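Local coordinates for protein enolase from the environmental genome shotgun sequencing of the Sargasso Sea (PDB 2QGY) that is of unknown function but, as a magnesium-binding member of the enolase superfamily, probably abstracts a proton next to a carboxylate of its substrate, at residues I276-S289 against S310-N323. Residues are numbered along the deposited sequence; the frame is centred on the assembly and turned at random.
Sequences ISGMGGLIDIIEIS and SASAMLHVCSSIPN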
# COMPACT_ATOMS: atom_id res chain seq x y z
N ILE A 276 2.48 -4.03 -14.54
CA ILE A 276 2.67 -5.47 -14.68
C ILE A 276 3.36 -6.11 -13.47
O ILE A 276 3.13 -7.31 -13.13
CB ILE A 276 3.45 -5.76 -16.00
CG1 ILE A 276 3.52 -7.28 -16.28
CG2 ILE A 276 4.89 -5.11 -15.96
CD1 ILE A 276 2.15 -7.97 -16.57
N SER A 277 4.23 -5.34 -12.83
CA SER A 277 5.06 -5.82 -11.74
C SER A 277 4.63 -5.17 -10.43
O SER A 277 5.34 -5.22 -9.42
CB SER A 277 6.51 -5.48 -12.03
OG SER A 277 7.04 -6.44 -12.95
N GLY A 278 3.45 -4.55 -10.43
CA GLY A 278 2.97 -3.88 -9.23
C GLY A 278 1.59 -4.29 -8.77
O GLY A 278 1.19 -3.96 -7.65
N MET A 279 0.83 -5.01 -9.60
CA MET A 279 -0.57 -5.28 -9.27
C MET A 279 -0.70 -6.27 -8.11
O MET A 279 -1.66 -6.22 -7.34
CB MET A 279 -1.36 -5.74 -10.53
CG MET A 279 -2.78 -6.32 -10.27
SD MET A 279 -4.02 -5.01 -10.06
CE MET A 279 -5.51 -6.03 -9.79
N GLY A 280 0.30 -7.15 -7.98
CA GLY A 280 0.31 -8.22 -6.97
C GLY A 280 0.76 -9.53 -7.58
O GLY A 280 1.37 -10.38 -6.90
N GLY A 281 0.47 -9.69 -8.88
CA GLY A 281 0.88 -10.90 -9.62
C GLY A 281 0.10 -11.01 -10.92
O GLY A 281 -0.75 -10.14 -11.23
N LEU A 282 0.34 -12.10 -11.66
CA LEU A 282 -0.32 -12.30 -12.95
C LEU A 282 -1.75 -12.82 -12.84
O LEU A 282 -2.60 -12.48 -13.67
CB LEU A 282 0.52 -13.21 -13.84
CG LEU A 282 1.92 -12.62 -14.08
CD1 LEU A 282 2.53 -13.41 -15.22
CD2 LEU A 282 1.85 -11.11 -14.46
N ILE A 283 -2.01 -13.62 -11.80
CA ILE A 283 -3.34 -14.16 -11.55
C ILE A 283 -4.28 -12.95 -11.44
O ILE A 283 -5.34 -12.93 -12.03
CB ILE A 283 -3.36 -14.99 -10.25
CG1 ILE A 283 -2.67 -16.37 -10.45
CG2 ILE A 283 -4.79 -15.15 -9.72
CD1 ILE A 283 -2.71 -17.27 -9.20
N ASP A 284 -3.86 -11.94 -10.67
CA ASP A 284 -4.73 -10.79 -10.44
C ASP A 284 -4.92 -9.89 -11.65
O ASP A 284 -5.99 -9.34 -11.85
CB ASP A 284 -4.29 -10.00 -9.20
CG ASP A 284 -4.90 -10.59 -7.90
OD1 ASP A 284 -5.71 -11.54 -8.01
OD2 ASP A 284 -4.54 -10.12 -6.80
N ILE A 285 -3.87 -9.72 -12.44
CA ILE A 285 -3.98 -8.95 -13.67
C ILE A 285 -4.94 -9.64 -14.65
O ILE A 285 -5.82 -9.02 -15.25
CB ILE A 285 -2.59 -8.77 -14.32
CG1 ILE A 285 -1.80 -7.74 -13.50
CG2 ILE A 285 -2.69 -8.34 -15.80
CD1 ILE A 285 -0.48 -7.40 -14.06
N ILE A 286 -4.77 -10.94 -14.80
CA ILE A 286 -5.65 -11.72 -15.67
C ILE A 286 -7.11 -11.74 -15.19
O ILE A 286 -8.02 -11.62 -16.00
CB ILE A 286 -5.13 -13.17 -15.83
CG1 ILE A 286 -3.79 -13.21 -16.58
CG2 ILE A 286 -6.17 -14.04 -16.52
CD1 ILE A 286 -3.83 -12.72 -18.03
N GLU A 287 -7.32 -11.88 -13.88
CA GLU A 287 -8.67 -11.86 -13.31
C GLU A 287 -9.36 -10.52 -13.58
O GLU A 287 -10.51 -10.49 -14.01
CB GLU A 287 -8.62 -12.12 -11.81
CG GLU A 287 -10.01 -12.21 -11.13
CD GLU A 287 -10.97 -13.14 -11.88
OE1 GLU A 287 -10.58 -14.30 -12.18
OE2 GLU A 287 -12.13 -12.72 -12.15
N ILE A 288 -8.65 -9.43 -13.33
CA ILE A 288 -9.22 -8.12 -13.60
C ILE A 288 -9.39 -7.84 -15.10
O ILE A 288 -10.35 -7.18 -15.50
CB ILE A 288 -8.48 -6.98 -12.88
CG1 ILE A 288 -9.43 -5.80 -12.69
CG2 ILE A 288 -7.21 -6.56 -13.63
CD1 ILE A 288 -10.54 -6.09 -11.59
N SER A 289 -8.52 -8.38 -15.95
CA SER A 289 -8.67 -8.22 -17.40
C SER A 289 -9.99 -8.86 -17.85
O SER A 289 -10.75 -8.28 -18.63
CB SER A 289 -7.49 -8.84 -18.14
OG SER A 289 -6.29 -8.11 -17.89
N SER A 310 10.08 -7.64 -16.57
CA SER A 310 8.75 -6.99 -16.58
C SER A 310 8.17 -6.86 -17.98
O SER A 310 6.99 -7.19 -18.20
CB SER A 310 8.81 -5.62 -15.95
OG SER A 310 9.11 -5.70 -14.58
N ALA A 311 8.96 -6.39 -18.94
CA ALA A 311 8.43 -6.25 -20.31
C ALA A 311 7.99 -7.60 -20.87
O ALA A 311 6.94 -7.69 -21.52
CB ALA A 311 9.43 -5.52 -21.27
N SER A 312 8.77 -8.65 -20.65
CA SER A 312 8.38 -9.97 -21.16
C SER A 312 7.09 -10.47 -20.56
O SER A 312 6.23 -10.99 -21.27
CB SER A 312 9.49 -10.99 -20.94
OG SER A 312 9.11 -12.22 -21.54
N ALA A 313 6.94 -10.33 -19.24
CA ALA A 313 5.68 -10.71 -18.58
C ALA A 313 4.51 -9.92 -19.17
O ALA A 313 3.44 -10.49 -19.48
CB ALA A 313 5.79 -10.45 -17.08
N MET A 314 4.72 -8.63 -19.37
CA MET A 314 3.66 -7.77 -19.90
C MET A 314 3.23 -8.28 -21.28
O MET A 314 2.04 -8.42 -21.57
CB MET A 314 4.15 -6.31 -20.00
CG MET A 314 3.14 -5.29 -20.64
SD MET A 314 3.75 -3.64 -20.90
CE MET A 314 5.12 -3.93 -22.02
N LEU A 315 4.21 -8.51 -22.15
CA LEU A 315 3.90 -8.95 -23.51
C LEU A 315 3.17 -10.29 -23.51
O LEU A 315 2.17 -10.47 -24.24
CB LEU A 315 5.17 -9.00 -24.38
CG LEU A 315 5.92 -7.68 -24.55
CD1 LEU A 315 7.14 -7.90 -25.43
CD2 LEU A 315 4.99 -6.59 -25.15
N HIS A 316 3.63 -11.22 -22.68
CA HIS A 316 2.94 -12.52 -22.59
C HIS A 316 1.48 -12.34 -22.10
O HIS A 316 0.55 -12.94 -22.65
CB HIS A 316 3.71 -13.48 -21.68
CG HIS A 316 4.89 -14.13 -22.35
ND1 HIS A 316 4.76 -15.21 -23.21
CD2 HIS A 316 6.21 -13.86 -22.29
CE1 HIS A 316 5.96 -15.57 -23.63
NE2 HIS A 316 6.85 -14.76 -23.11
N VAL A 317 1.27 -11.49 -21.10
CA VAL A 317 -0.09 -11.25 -20.62
C VAL A 317 -0.93 -10.62 -21.72
O VAL A 317 -2.03 -11.11 -22.01
CB VAL A 317 -0.14 -10.37 -19.34
CG1 VAL A 317 -1.60 -9.88 -19.03
CG2 VAL A 317 0.34 -11.17 -18.20
N CYS A 318 -0.41 -9.57 -22.35
CA CYS A 318 -1.15 -8.84 -23.39
C CYS A 318 -1.54 -9.73 -24.56
O CYS A 318 -2.63 -9.56 -25.13
CB CYS A 318 -0.39 -7.63 -23.91
SG CYS A 318 -0.32 -6.29 -22.70
N SER A 319 -0.65 -10.66 -24.92
CA SER A 319 -0.91 -11.59 -26.02
C SER A 319 -2.00 -12.62 -25.71
O SER A 319 -2.54 -13.24 -26.64
CB SER A 319 0.38 -12.28 -26.46
OG SER A 319 0.74 -13.31 -25.56
N SER A 320 -2.35 -12.71 -24.43
CA SER A 320 -3.22 -13.77 -23.95
C SER A 320 -4.62 -13.28 -23.57
O SER A 320 -5.48 -14.08 -23.24
CB SER A 320 -2.58 -14.50 -22.77
OG SER A 320 -2.82 -13.81 -21.55
N ILE A 321 -4.85 -11.96 -23.63
CA ILE A 321 -6.19 -11.42 -23.29
C ILE A 321 -6.88 -10.77 -24.50
O ILE A 321 -6.21 -10.16 -25.33
CB ILE A 321 -6.14 -10.45 -22.07
CG1 ILE A 321 -5.19 -9.28 -22.35
CG2 ILE A 321 -5.73 -11.19 -20.80
CD1 ILE A 321 -5.33 -8.08 -21.40
N PRO A 322 -8.22 -10.89 -24.61
CA PRO A 322 -8.93 -10.33 -25.76
C PRO A 322 -9.14 -8.83 -25.68
O PRO A 322 -9.43 -8.20 -26.71
CB PRO A 322 -10.29 -11.04 -25.72
CG PRO A 322 -10.52 -11.33 -24.29
CD PRO A 322 -9.14 -11.58 -23.69
N ASN A 323 -8.97 -8.25 -24.48
CA ASN A 323 -9.20 -6.80 -24.28
C ASN A 323 -7.94 -6.01 -23.90
O ASN A 323 -7.98 -5.10 -23.08
CB ASN A 323 -10.29 -6.54 -23.23
CG ASN A 323 -9.88 -6.99 -21.85
OD1 ASN A 323 -9.19 -8.00 -21.71
ND2 ASN A 323 -10.33 -6.27 -20.82
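Ser277 OG is gripped from two sources: it accepts a hydrogen bond from Ser310 OG at 2.7 Å and is also bonded to the backbone O of Glu52, which ties this corner to strand 48-53 of the N-terminal domain. The contact is an example of how neighbouring β/α units of the TIM-type barrel of the enolase superfamily seal against each other, polar at the ends and apolar between. Here the loop after strand 271-272 and helix 282-294 meet the next helix of the barrel, 309-320; the axes of segments 282-289 and 310-320 run in broadly the same direction, 31° apart, and come within 11.1 Å of each other. Ile276 lies against the backbone of helix 309-320: with CG1 anti to its own N (chi1 -173°), its longer branch runs over Met314, CG1 coming 3.6 Å from Met314 N, while CG2 turns to Ser310. Val317 then wedges in with both methyls. CG2 meets Ile276 CD1 and Leu282 CD2, whereas CG1 faces Ile285 CG2, whose side chain crosses it at about a right angle, and Ile286 CD1, each 3.7 Å away. The same Ile286 CD1 also reaches Ile321 CG2. Farther along, Ile321 CD1 packs 3.6 Å from Ser289 OG, a hydroxyl turned back onto its own helix by a 2.8 Å bond to Ile285 O. That carbonyl also accepts Ser289 N, the two donors arriving from opposite faces of its plane. Asn323 ND2 makes a weak bond to Ser289 O (3.0 Å, N-H...O angle 132°), its stronger partner being the O of Ile297. The hydroxyls of Ser277, Ser289 and Ser310 thus enter this mostly buried contact with partners, while isoleucines, Leu282 and Val317 fill the space between the helices.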